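Tartrate dehydrogenase/decarboxylase (Pseudomonas putida, PDB 3FLK) oxidises tartrate to oxaloglycolate with NAD and a divalent metal, and also converts meso-tartrate to D-glycerate and oxidatively decarboxylates D-malate to pyruvate. Local coordinates at residues L120-F130 against R230-F238; G263-N271 against P277-G285. The protein carries 1 engineered substitution. All coordinates share one frame; numbering follows the deposited sequence.

Interaction 1: residues L120-F130 against R230-F238; sequences LANRKVGDIDF and RFVLQPERF. With NAI (1,4-dihydronicotinamide adenine dinucleotide), chain N; SO4 (sulfate ion), chain K.
Arg123 and Glu236 form a salt bridge, NH2 to OE1 at 2.7 Å, tying the loop before strand 129-135 to the 3-10 turn that follows helix 224-233, within the isocitrate/isopropylmalate dehydrogenase fold. OE1 accepts through its syn lone pair and lies close to the guanidinium plane, although the two flat groups are tilted 40° from each other. The glutamate gets there by a compact path: CG sits between its backbone N and carbonyl carbon (chi1 65°), and the chain bends again at chi2. A long, flexible arginine suits the other side, since it must reach past Pro235 CD to meet the acid.

The same loop makes a type II turn from Lys124 to Asp127, where Gly126 readily adopts the positive phi of the third position. Asp127 OD2 takes the N-H of Lys124 at 3.2 Å. A water accepts from Asp129 N and lies 2.7 Å from Pro235 O, bridging the backbones.

Apolar packing adjoins these bonds. Pro235, rigid and compact, presents CG to Leu120 CD1 at 3.9 Å and to Ile128 CG1 at 3.8 Å, while Leu120 CD2 also touches Val232 CG1. Beside it, Phe130 turns its edge to the face of Phe231 in a T-shaped pair, centroids 4.9 Å apart, with Phe130 CZ 3.5 Å from Phe231 CE2 and displaced toward the rim of that ring.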
loop_
_atom_site.group_PDB
_atom_site.type_symbol
_atom_site.label_atom_id
_atom_site.label_comp_id
_atom_site.label_asym_id
_atom_site.label_seq_id
_atom_site.Cartn_x
_atom_site.Cartn_y
_atom_site.Cartn_z
ATOM N N LEU A 120 -10.518 4.802 -12.590
ATOM C CA LEU A 120 -10.789 3.413 -12.944
ATOM C C LEU A 120 -11.734 3.315 -14.139
ATOM O O LEU A 120 -12.685 4.091 -14.255
ATOM C CB LEU A 120 -11.381 2.657 -11.749
ATOM C CG LEU A 120 -10.663 2.722 -10.393
ATOM C CD1 LEU A 120 -11.489 2.016 -9.329
ATOM C CD2 LEU A 120 -9.255 2.136 -10.459
ATOM N N ALA A 121 -11.463 2.356 -15.019
ATOM C CA ALA A 121 -12.298 2.119 -16.190
ATOM C C ALA A 121 -13.551 1.337 -15.811
ATOM O O ALA A 121 -13.520 0.507 -14.899
ATOM C CB ALA A 121 -11.510 1.380 -17.261
ATOM N N ASN A 122 -14.649 1.617 -16.515
ATOM C CA ASN A 122 -15.930 0.916 -16.338
ATOM C C ASN A 122 -16.503 1.006 -14.919
ATOM O O ASN A 122 -17.067 0.039 -14.403
ATOM C CB ASN A 122 -15.825 -0.556 -16.782
ATOM C CG ASN A 122 -15.263 -0.715 -18.190
ATOM O OD1 ASN A 122 -14.481 -1.632 -18.452
ATOM N ND2 ASN A 122 -15.660 0.175 -19.101
ATOM N N ARG A 123 -16.346 2.173 -14.297
ATOM C CA ARG A 123 -16.875 2.414 -12.957
ATOM C C ARG A 123 -17.909 3.533 -12.940
ATOM O O ARG A 123 -17.717 4.585 -13.556
ATOM C CB ARG A 123 -15.745 2.705 -11.961
ATOM C CG ARG A 123 -15.482 1.585 -10.955
ATOM C CD ARG A 123 -15.063 0.282 -11.625
ATOM N NE ARG A 123 -15.237 -0.866 -10.736
ATOM C CZ ARG A 123 -15.015 -2.131 -11.086
ATOM N NH1 ARG A 123 -14.609 -2.431 -12.313
ATOM N NH2 ARG A 123 -15.201 -3.105 -10.204
ATOM N N LYS A 124 -19.005 3.286 -12.229
ATOM C CA LYS A 124 -20.091 4.250 -12.098
ATOM C C LYS A 124 -20.147 4.800 -10.676
ATOM O O LYS A 124 -19.557 4.224 -9.755
ATOM C CB LYS A 124 -21.418 3.598 -12.473
ATOM N N VAL A 125 -20.847 5.921 -10.508
ATOM C CA VAL A 125 -21.129 6.477 -9.186
ATOM C C VAL A 125 -21.896 5.426 -8.381
ATOM O O VAL A 125 -22.871 4.847 -8.867
ATOM C CB VAL A 125 -21.936 7.800 -9.281
ATOM C CG1 VAL A 125 -22.271 8.346 -7.894
ATOM C CG2 VAL A 125 -21.162 8.838 -10.087
ATOM N N GLY A 126 -21.431 5.174 -7.161
ATOM C CA GLY A 126 -21.980 4.115 -6.321
ATOM C C GLY A 126 -20.980 2.996 -6.096
ATOM O O GLY A 126 -21.006 2.338 -5.054
ATOM N N ASP A 127 -20.099 2.786 -7.074
ATOM C CA ASP A 127 -19.058 1.756 -6.995
ATOM C C ASP A 127 -17.959 2.086 -5.986
ATOM O O ASP A 127 -17.314 1.186 -5.452
ATOM C CB ASP A 127 -18.433 1.504 -8.372
ATOM C CG ASP A 127 -19.386 0.813 -9.343
ATOM O OD1 ASP A 127 -20.542 0.518 -8.961
ATOM O OD2 ASP A 127 -18.971 0.562 -10.495
ATOM N N ILE A 128 -17.729 3.373 -5.742
ATOM C CA ILE A 128 -16.714 3.793 -4.775
ATOM C C ILE A 128 -17.359 4.645 -3.683
ATOM O O ILE A 128 -17.531 5.853 -3.841
ATOM C CB ILE A 128 -15.523 4.540 -5.446
ATOM C CG1 ILE A 128 -14.952 3.725 -6.616
ATOM C CG2 ILE A 128 -14.426 4.836 -4.420
ATOM C CD1 ILE A 128 -13.984 4.491 -7.516
ATOM N N ASP A 129 -17.735 3.992 -2.586
ATOM C CA ASP A 129 -18.353 4.664 -1.449
ATOM C C ASP A 129 -18.079 3.872 -0.177
ATOM O O ASP A 129 -18.854 2.990 0.205
ATOM C CB ASP A 129 -19.861 4.841 -1.669
ATOM C CG ASP A 129 -20.458 5.972 -0.833
ATOM O OD1 ASP A 129 -19.815 6.434 0.139
ATOM O OD2 ASP A 129 -21.588 6.404 -1.156
ATOM N N PHE A 130 -16.958 4.179 0.468
ATOM C CA PHE A 130 -16.585 3.497 1.703
ATOM C C PHE A 130 -15.859 4.410 2.689
ATOM O O PHE A 130 -15.565 5.569 2.379
ATOM C CB PHE A 130 -15.799 2.201 1.416
ATOM C CG PHE A 130 -14.504 2.404 0.672
ATOM C CD1 PHE A 130 -13.322 2.664 1.361
ATOM C CD2 PHE A 130 -14.461 2.295 -0.716
ATOM C CE1 PHE A 130 -12.122 2.838 0.678
ATOM C CE2 PHE A 130 -13.264 2.465 -1.412
ATOM C CZ PHE A 130 -12.091 2.738 -0.711
ATOM N N ARG A 230 -7.521 -4.904 -4.850
ATOM C CA ARG A 230 -8.984 -4.917 -4.904
ATOM C C ARG A 230 -9.617 -3.523 -4.873
ATOM O O ARG A 230 -10.720 -3.334 -5.387
ATOM C CB ARG A 230 -9.563 -5.802 -3.793
ATOM C CG ARG A 230 -9.378 -7.293 -4.055
ATOM C CD ARG A 230 -10.194 -8.150 -3.096
ATOM N NE ARG A 230 -10.092 -9.570 -3.437
ATOM C CZ ARG A 230 -9.508 -10.493 -2.677
ATOM N NH1 ARG A 230 -8.975 -10.166 -1.505
ATOM N NH2 ARG A 230 -9.468 -11.751 -3.088
ATOM N N PHE A 231 -8.925 -2.554 -4.274
ATOM C CA PHE A 231 -9.344 -1.148 -4.341
ATOM C C PHE A 231 -9.432 -0.685 -5.795
ATOM O O PHE A 231 -10.309 0.102 -6.161
ATOM C CB PHE A 231 -8.367 -0.252 -3.565
ATOM C CG PHE A 231 -8.758 -0.004 -2.128
ATOM C CD1 PHE A 231 -9.361 -1.000 -1.360
ATOM C CD2 PHE A 231 -8.495 1.228 -1.533
ATOM C CE1 PHE A 231 -9.713 -0.767 -0.034
ATOM C CE2 PHE A 231 -8.841 1.471 -0.202
ATOM C CZ PHE A 231 -9.453 0.473 0.547
ATOM N N VAL A 232 -8.516 -1.194 -6.615
ATOM C CA VAL A 232 -8.444 -0.866 -8.032
ATOM C C VAL A 232 -9.406 -1.715 -8.868
ATOM O O VAL A 232 -10.063 -1.198 -9.775
ATOM C CB VAL A 232 -6.990 -1.010 -8.561
ATOM C CG1 VAL A 232 -6.929 -0.891 -10.084
ATOM C CG2 VAL A 232 -6.083 0.032 -7.909
ATOM N N LEU A 233 -9.489 -3.007 -8.557
ATOM C CA LEU A 233 -10.236 -3.954 -9.397
ATOM C C LEU A 233 -11.700 -4.147 -9.005
ATOM O O LEU A 233 -12.551 -4.339 -9.875
ATOM C CB LEU A 233 -9.516 -5.308 -9.466
ATOM C CG LEU A 233 -8.179 -5.342 -10.215
ATOM C CD1 LEU A 233 -7.406 -6.612 -9.889
ATOM C CD2 LEU A 233 -8.380 -5.205 -11.720
ATOM N N GLN A 234 -11.996 -4.111 -7.708
ATOM C CA GLN A 234 -13.387 -4.219 -7.245
ATOM C C GLN A 234 -13.692 -3.392 -5.985
ATOM O O GLN A 234 -13.944 -3.948 -4.911
ATOM C CB GLN A 234 -13.824 -5.688 -7.087
ATOM C CG GLN A 234 -12.846 -6.590 -6.343
ATOM C CD GLN A 234 -13.435 -7.957 -6.011
ATOM O OE1 GLN A 234 -12.945 -8.649 -5.121
ATOM N NE2 GLN A 234 -14.486 -8.351 -6.730
ATOM N N PRO A 235 -13.692 -2.051 -6.124
ATOM C CA PRO A 235 -13.920 -1.161 -4.981
ATOM C C PRO A 235 -15.350 -1.225 -4.431
ATOM O O PRO A 235 -15.594 -0.777 -3.309
ATOM C CB PRO A 235 -13.637 0.229 -5.559
ATOM C CG PRO A 235 -13.924 0.094 -7.015
ATOM C CD PRO A 235 -13.496 -1.296 -7.377
ATOM N N GLU A 236 -16.275 -1.787 -5.209
ATOM C CA GLU A 236 -17.684 -1.902 -4.804
ATOM C C GLU A 236 -17.901 -2.810 -3.587
ATOM O O GLU A 236 -18.909 -2.691 -2.889
ATOM C CB GLU A 236 -18.558 -2.365 -5.982
ATOM C CG GLU A 236 -18.265 -3.781 -6.495
ATOM C CD GLU A 236 -17.235 -3.823 -7.621
ATOM O OE1 GLU A 236 -16.438 -2.869 -7.768
ATOM O OE2 GLU A 236 -17.232 -4.824 -8.370
ATOM N N ARG A 237 -16.947 -3.702 -3.337
ATOM C CA ARG A 237 -17.039 -4.675 -2.249
ATOM C C ARG A 237 -16.886 -4.064 -0.855
ATOM O O ARG A 237 -17.216 -4.706 0.144
ATOM C CB ARG A 237 -15.990 -5.777 -2.436
ATOM C CG ARG A 237 -16.218 -6.688 -3.640
ATOM C CD ARG A 237 -17.270 -7.757 -3.356
ATOM N NE ARG A 237 -17.342 -8.741 -4.435
ATOM C CZ ARG A 237 -18.200 -8.693 -5.450
ATOM N NH1 ARG A 237 -19.082 -7.704 -5.540
ATOM N NH2 ARG A 237 -18.177 -9.639 -6.377
ATOM N N PHE A 238 -16.389 -2.833 -0.785
ATOM C CA PHE A 238 -16.013 -2.247 0.500
ATOM C C PHE A 238 -17.038 -1.265 1.050
ATOM O O PHE A 238 -17.675 -0.525 0.294
ATOM C CB PHE A 238 -14.621 -1.606 0.408
ATOM C CG PHE A 238 -13.571 -2.546 -0.108
ATOM C CD1 PHE A 238 -13.081 -3.571 0.698
ATOM C CD2 PHE A 238 -13.096 -2.431 -1.410
ATOM C CE1 PHE A 238 -12.127 -4.458 0.221
ATOM C CE2 PHE A 238 -12.136 -3.312 -1.900
ATOM C CZ PHE A 238 -11.652 -4.328 -1.081
HETATM P PA NAI N . -3.692 -14.775 -3.401
HETATM O O1A NAI N . -2.660 -14.215 -4.303
HETATM O O2A NAI N . -3.521 -16.235 -3.241
HETATM O O5B NAI N . -5.158 -14.479 -3.991
HETATM C C5B NAI N . -5.721 -13.187 -3.997
HETATM C C4B NAI N . -6.854 -13.097 -5.018
HETATM O O4B NAI N . -6.344 -13.143 -6.338
HETATM C C3B NAI N . -7.838 -14.249 -4.882
HETATM O O3B NAI N . -9.142 -13.741 -5.037
HETATM C C2B NAI N . -7.479 -15.185 -6.018
HETATM O O2B NAI N . -8.595 -15.877 -6.533
HETATM C C1B NAI N . -6.839 -14.265 -7.048
HETATM N N9A NAI N . -5.741 -14.955 -7.742
HETATM C C8A NAI N . -4.500 -15.249 -7.236
HETATM N N7A NAI N . -3.785 -15.882 -8.191
HETATM C C5A NAI N . -4.545 -15.994 -9.297
HETATM C C6A NAI N . -4.301 -16.552 -10.546
HETATM N N6A NAI N . -3.105 -17.058 -10.837
HETATM N N1A NAI N . -5.294 -16.516 -11.506
HETATM C C2A NAI N . -6.518 -15.937 -11.227
HETATM N N3A NAI N . -6.753 -15.387 -9.980
HETATM C C4A NAI N . -5.780 -15.413 -9.032
HETATM O O3 NAI N . -3.559 -13.976 -2.012
HETATM P PN NAI N . -4.416 -14.208 -0.671
HETATM O O1N NAI N . -5.779 -14.671 -1.021
HETATM O O2N NAI N . -4.242 -12.980 0.131
HETATM O O5D NAI N . -3.605 -15.382 0.073
HETATM C C5D NAI N . -3.984 -16.740 -0.018
HETATM C C4D NAI N . -2.888 -17.614 0.586
HETATM O O4D NAI N . -1.701 -17.521 -0.182
HETATM C C3D NAI N . -2.524 -17.196 2.001
HETATM O O3D NAI N . -2.346 -18.362 2.770
HETATM C C2D NAI N . -1.204 -16.460 1.844
HETATM O O2D NAI N . -0.407 -16.567 2.999
HETATM C C1D NAI N . -0.599 -17.159 0.635
HETATM N N1N NAI N . 0.352 -16.355 -0.163
HETATM C C2N NAI N . 1.523 -16.946 -0.557
HETATM C C3N NAI N . 2.451 -16.245 -1.326
HETATM C C7N NAI N . 3.614 -16.981 -1.926
HETATM O O7N NAI N . 3.586 -18.389 -1.961
HETATM N N7N NAI N . 4.648 -16.293 -2.417
HETATM C C4N NAI N . 2.172 -14.930 -1.701
HETATM C C5N NAI N . 0.974 -14.334 -1.302
HETATM C C6N NAI N . 0.065 -15.060 -0.534
HETATM S S SO4 K . -15.491 -12.138 -5.067
HETATM O O1 SO4 K . -15.720 -12.053 -6.506
HETATM O O2 SO4 K . -14.207 -12.787 -4.816
HETATM O O3 SO4 K . -15.475 -10.796 -4.489
HETATM O O4 SO4 K . -16.559 -12.918 -4.450
HETATM O O HOH W 1 -17.442 0.890 -2.271
#

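Interaction 2: residues G263-N271 against P277-G285; sequences GIAPSANLN and PSLFEPVHG. With NAI (1,4-dihydronicotinamide adenine dinucleotide), chain F.
The ring of Phe280 is met obliquely by Ala268 CB, 3.6 Å from its CE1, and by Leu270 CD2 at its CZ; alanine is small enough to let the aromatic lie across the neighbouring strand. Pro282 CB and N6A of the dinucleotide lie over opposite faces of the His284 imidazole, both toward the rim; at its edge ND1 donates to Gly285 O (2.9 Å) near the ring plane, limiting rotation.

Strands 266-270 and 278-282 form an antiparallel beta hairpin inside the central mixed sheet, flanked by strands 105-111 and 72-77. Asn269 N donates to Leu279 O at 2.7 Å, Leu279 N returns the bond to Asn269 O, and Val283 N extends the pairing to Ala265 O. Near the hairpin's loop, chi1 -67° swings Ser278 OG anti to its carbonyl carbon, where it accepts from Asn271 N.

On the Ser267 face, a weak bond joins Asn269 ND2 to Glu281 OE2 (3.3 Å). Stronger partners are Asn136 ND2 and Arg98 NE for Asn269 OD1, and Arg98 for Glu281 OE2 in a salt bridge. Glu281 OE1 accepts from nicotinamide N7N at 3.0 Å; so paired, the buried carboxylate is probably kept charged and fixed in rotation, consistent with orienting the nicotinamide.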
loop_
_atom_site.group_PDB
_atom_site.type_symbol
_atom_site.label_atom_id
_atom_site.label_comp_id
_atom_site.label_asym_id
_atom_site.label_seq_id
_atom_site.Cartn_x
_atom_site.Cartn_y
_atom_site.Cartn_z
ATOM N N GLY A 263 -7.229 15.298 -3.716
ATOM C CA GLY A 263 -7.563 16.669 -3.332
ATOM C C GLY A 263 -8.884 16.887 -2.613
ATOM O O GLY A 263 -9.135 17.985 -2.112
ATOM N N ILE A 264 -9.730 15.858 -2.553
ATOM C CA ILE A 264 -11.044 15.983 -1.907
ATOM C C ILE A 264 -11.181 15.220 -0.580
ATOM O O ILE A 264 -12.133 15.443 0.172
ATOM C CB ILE A 264 -12.211 15.581 -2.862
ATOM C CG1 ILE A 264 -12.179 14.082 -3.176
ATOM C CG2 ILE A 264 -12.190 16.432 -4.144
ATOM C CD1 ILE A 264 -13.484 13.534 -3.733
ATOM N N ALA A 265 -10.222 14.343 -0.291
ATOM C CA ALA A 265 -10.319 13.408 0.831
ATOM C C ALA A 265 -10.107 14.064 2.201
ATOM O O ALA A 265 -9.014 14.555 2.495
ATOM C CB ALA A 265 -9.347 12.251 0.637
ATOM N N PRO A 266 -11.160 14.077 3.041
ATOM C CA PRO A 266 -11.072 14.662 4.370
ATOM C C PRO A 266 -10.682 13.637 5.437
ATOM O O PRO A 266 -10.705 12.430 5.179
ATOM C CB PRO A 266 -12.504 15.125 4.612
ATOM C CG PRO A 266 -13.324 14.064 3.967
ATOM C CD PRO A 266 -12.515 13.556 2.780
ATOM N N SER A 267 -10.341 14.120 6.627
ATOM C CA SER A 267 -10.075 13.231 7.752
ATOM C C SER A 267 -10.494 13.827 9.090
ATOM O O SER A 267 -10.294 15.021 9.353
ATOM C CB SER A 267 -8.610 12.803 7.788
ATOM O OG SER A 267 -7.799 13.782 8.394
ATOM N N ALA A 268 -11.091 12.980 9.921
ATOM C CA ALA A 268 -11.479 13.343 11.272
ATOM C C ALA A 268 -10.638 12.538 12.262
ATOM O O ALA A 268 -10.730 11.310 12.301
ATOM C CB ALA A 268 -12.962 13.073 11.479
ATOM N N ASN A 269 -9.805 13.238 13.031
ATOM C CA ASN A 269 -9.006 12.628 14.091
ATOM C C ASN A 269 -9.763 12.772 15.404
ATOM O O ASN A 269 -9.657 13.791 16.089
ATOM C CB ASN A 269 -7.624 13.283 14.200
ATOM C CG ASN A 269 -6.784 13.108 12.946
ATOM O OD1 ASN A 269 -5.795 12.379 12.952
ATOM N ND2 ASN A 269 -7.164 13.790 11.869
ATOM N N LEU A 270 -10.534 11.743 15.738
ATOM C CA LEU A 270 -11.513 11.830 16.810
ATOM C C LEU A 270 -11.043 11.246 18.132
ATOM O O LEU A 270 -10.479 10.148 18.183
ATOM C CB LEU A 270 -12.824 11.144 16.403
ATOM C CG LEU A 270 -13.590 11.614 15.161
ATOM C CD1 LEU A 270 -14.872 10.812 15.026
ATOM C CD2 LEU A 270 -13.896 13.112 15.203
ATOM N N ASN A 271 -11.284 12.010 19.192
ATOM C CA ASN A 271 -11.310 11.493 20.550
ATOM C C ASN A 271 -12.793 11.347 20.919
ATOM O O ASN A 271 -13.409 12.305 21.388
ATOM C CB ASN A 271 -10.581 12.450 21.501
ATOM C CG ASN A 271 -10.649 12.005 22.958
ATOM O OD1 ASN A 271 -11.226 12.694 23.799
ATOM N ND2 ASN A 271 -10.061 10.853 23.260
ATOM N N PRO A 277 -9.962 17.943 22.660
ATOM C CA PRO A 277 -10.451 18.376 21.348
ATOM C C PRO A 277 -10.039 17.419 20.229
ATOM O O PRO A 277 -8.918 16.897 20.234
ATOM C CB PRO A 277 -9.786 19.744 21.151
ATOM C CG PRO A 277 -8.627 19.757 22.084
ATOM C CD PRO A 277 -9.035 18.926 23.253
ATOM N N SER A 278 -10.955 17.177 19.300
ATOM C CA SER A 278 -10.654 16.395 18.110
ATOM C C SER A 278 -10.036 17.301 17.044
ATOM O O SER A 278 -10.121 18.530 17.138
ATOM C CB SER A 278 -11.916 15.708 17.587
ATOM O OG SER A 278 -12.374 14.727 18.504
ATOM N N LEU A 279 -9.406 16.691 16.044
ATOM C CA LEU A 279 -8.697 17.433 15.008
ATOM C C LEU A 279 -9.219 17.078 13.621
ATOM O O LEU A 279 -9.402 15.904 13.289
ATOM C CB LEU A 279 -7.187 17.184 15.105
ATOM C CG LEU A 279 -6.259 17.961 14.162
ATOM C CD1 LEU A 279 -4.945 18.261 14.847
ATOM C CD2 LEU A 279 -6.024 17.204 12.862
ATOM N N PHE A 280 -9.449 18.107 12.813
ATOM C CA PHE A 280 -10.012 17.926 11.483
ATOM C C PHE A 280 -9.089 18.543 10.439
ATOM O O PHE A 280 -8.688 19.703 10.550
ATOM C CB PHE A 280 -11.438 18.490 11.425
ATOM C CG PHE A 280 -12.377 17.841 12.415
ATOM C CD1 PHE A 280 -13.183 16.775 12.033
ATOM C CD2 PHE A 280 -12.425 18.275 13.740
ATOM C CE1 PHE A 280 -14.037 16.160 12.953
ATOM C CE2 PHE A 280 -13.272 17.669 14.663
ATOM C CZ PHE A 280 -14.080 16.611 14.268
ATOM N N GLU A 281 -8.741 17.734 9.440
ATOM C CA GLU A 281 -7.705 18.067 8.471
ATOM C C GLU A 281 -7.931 17.302 7.170
ATOM O O GLU A 281 -8.600 16.264 7.167
ATOM C CB GLU A 281 -6.316 17.717 9.033
ATOM C CG GLU A 281 -6.105 16.219 9.264
ATOM C CD GLU A 281 -4.665 15.820 9.534
ATOM O OE1 GLU A 281 -3.731 16.534 9.112
ATOM O OE2 GLU A 281 -4.469 14.767 10.173
ATOM N N PRO A 282 -7.384 17.810 6.052
ATOM C CA PRO A 282 -7.349 16.980 4.853
ATOM C C PRO A 282 -6.415 15.779 5.006
ATOM O O PRO A 282 -5.512 15.793 5.849
ATOM C CB PRO A 282 -6.814 17.928 3.779
ATOM C CG PRO A 282 -6.145 19.026 4.505
ATOM C CD PRO A 282 -6.824 19.154 5.823
ATOM N N VAL A 283 -6.647 14.745 4.202
ATOM C CA VAL A 283 -5.718 13.622 4.111
ATOM C C VAL A 283 -4.364 14.094 3.555
ATOM O O VAL A 283 -3.309 13.679 4.041
ATOM C CB VAL A 283 -6.291 12.463 3.249
ATOM C CG1 VAL A 283 -5.235 11.385 3.012
ATOM C CG2 VAL A 283 -7.519 11.851 3.916
ATOM N N HIS A 284 -4.408 14.981 2.560
ATOM C CA HIS A 284 -3.197 15.439 1.859
ATOM C C HIS A 284 -2.202 16.203 2.741
ATOM O O HIS A 284 -2.555 16.710 3.803
ATOM C CB HIS A 284 -3.562 16.263 0.614
ATOM C CG HIS A 284 -4.195 17.590 0.915
ATOM N ND1 HIS A 284 -3.517 18.621 1.530
ATOM C CD2 HIS A 284 -5.433 18.067 0.644
ATOM C CE1 HIS A 284 -4.317 19.666 1.648
ATOM N NE2 HIS A 284 -5.485 19.356 1.114
ATOM N N GLY A 285 -0.957 16.282 2.280
ATOM C CA GLY A 285 0.087 17.010 2.996
ATOM C C GLY A 285 0.227 18.455 2.560
ATOM O O GLY A 285 -0.726 19.064 2.070
HETATM P PA NAI F . 1.281 15.581 -0.382
HETATM O O1A NAI F . -0.080 15.109 -0.034
HETATM O O2A NAI F . 1.580 16.899 0.206
HETATM O O5B NAI F . 1.411 15.676 -1.974
HETATM C C5B NAI F . 1.373 14.543 -2.813
HETATM C C4B NAI F . 0.965 14.949 -4.225
HETATM O O4B NAI F . -0.414 15.266 -4.252
HETATM C C3B NAI F . 1.721 16.178 -4.711
HETATM O O3B NAI F . 2.052 15.989 -6.066
HETATM C C2B NAI F . 0.723 17.307 -4.549
HETATM O O2B NAI F . 0.885 18.310 -5.526
HETATM C C1B NAI F . -0.623 16.609 -4.657
HETATM N N9A NAI F . -1.632 17.257 -3.802
HETATM C C8A NAI F . -1.736 17.172 -2.436
HETATM N N7A NAI F . -2.797 17.912 -2.047
HETATM C C5A NAI F . -3.370 18.464 -3.133
HETATM C C6A NAI F . -4.471 19.300 -3.294
HETATM N N6A NAI F . -5.183 19.688 -2.239
HETATM N N1A NAI F . -4.824 19.712 -4.563
HETATM C C2A NAI F . -4.096 19.306 -5.662
HETATM N N3A NAI F . -3.008 18.472 -5.488
HETATM C C4A NAI F . -2.647 18.063 -4.247
HETATM O O3 NAI F . 2.310 14.430 0.107
HETATM P PN NAI F . 3.907 14.357 -0.115
HETATM O O1N NAI F . 4.308 15.071 -1.346
HETATM O O2N NAI F . 4.265 12.925 -0.001
HETATM O O5D NAI F . 4.492 15.119 1.167
HETATM C C5D NAI F . 4.713 16.515 1.180
HETATM C C4D NAI F . 4.913 16.998 2.616
HETATM O O4D NAI F . 3.692 16.916 3.328
HETATM C C3D NAI F . 5.922 16.172 3.403
HETATM O O3D NAI F . 6.660 17.062 4.204
HETATM C C2D NAI F . 5.069 15.273 4.281
HETATM O O2D NAI F . 5.714 14.927 5.484
HETATM C C1D NAI F . 3.853 16.157 4.517
HETATM N N1N NAI F . 2.596 15.449 4.827
HETATM C C2N NAI F . 1.882 15.889 5.907
HETATM C C3N NAI F . 0.674 15.291 6.250
HETATM C C7N NAI F . -0.210 15.963 7.262
HETATM O O7N NAI F . 0.155 17.226 7.775
HETATM N N7N NAI F . -1.324 15.352 7.661
HETATM C C4N NAI F . 0.196 14.235 5.474
HETATM C C5N NAI F . 0.925 13.793 4.370
HETATM C C6N NAI F . 2.133 14.413 4.050
HETATM O O HOH W 2 -6.812 15.246 0.952
HETATM O O HOH W 3 -5.718 12.771 9.303
HETATM O O HOH W 4 -13.186 15.157 21.102
#

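Interactions 1 and 2 reach the same central sheet without touching: their centres are about 23 Å apart and their nearest atoms about 9 Å. They stand in different relations to the active site. In the hairpin of 263-271 and 277-285, the Val283 side chain is about 5 Å from the bound magnesium and about 5 Å from the oxalate, whereas the nearest comparable group of interaction 1, the Phe231 side chain, is about 12 Å from the metal. The dimer brings them to one ligand: Arg230 NH2 makes a weak hydrogen bond to O3B of the dinucleotide held by Glu281 and Gly285 of the second subunit, so each dinucleotide pocket is completed across the subunit interface.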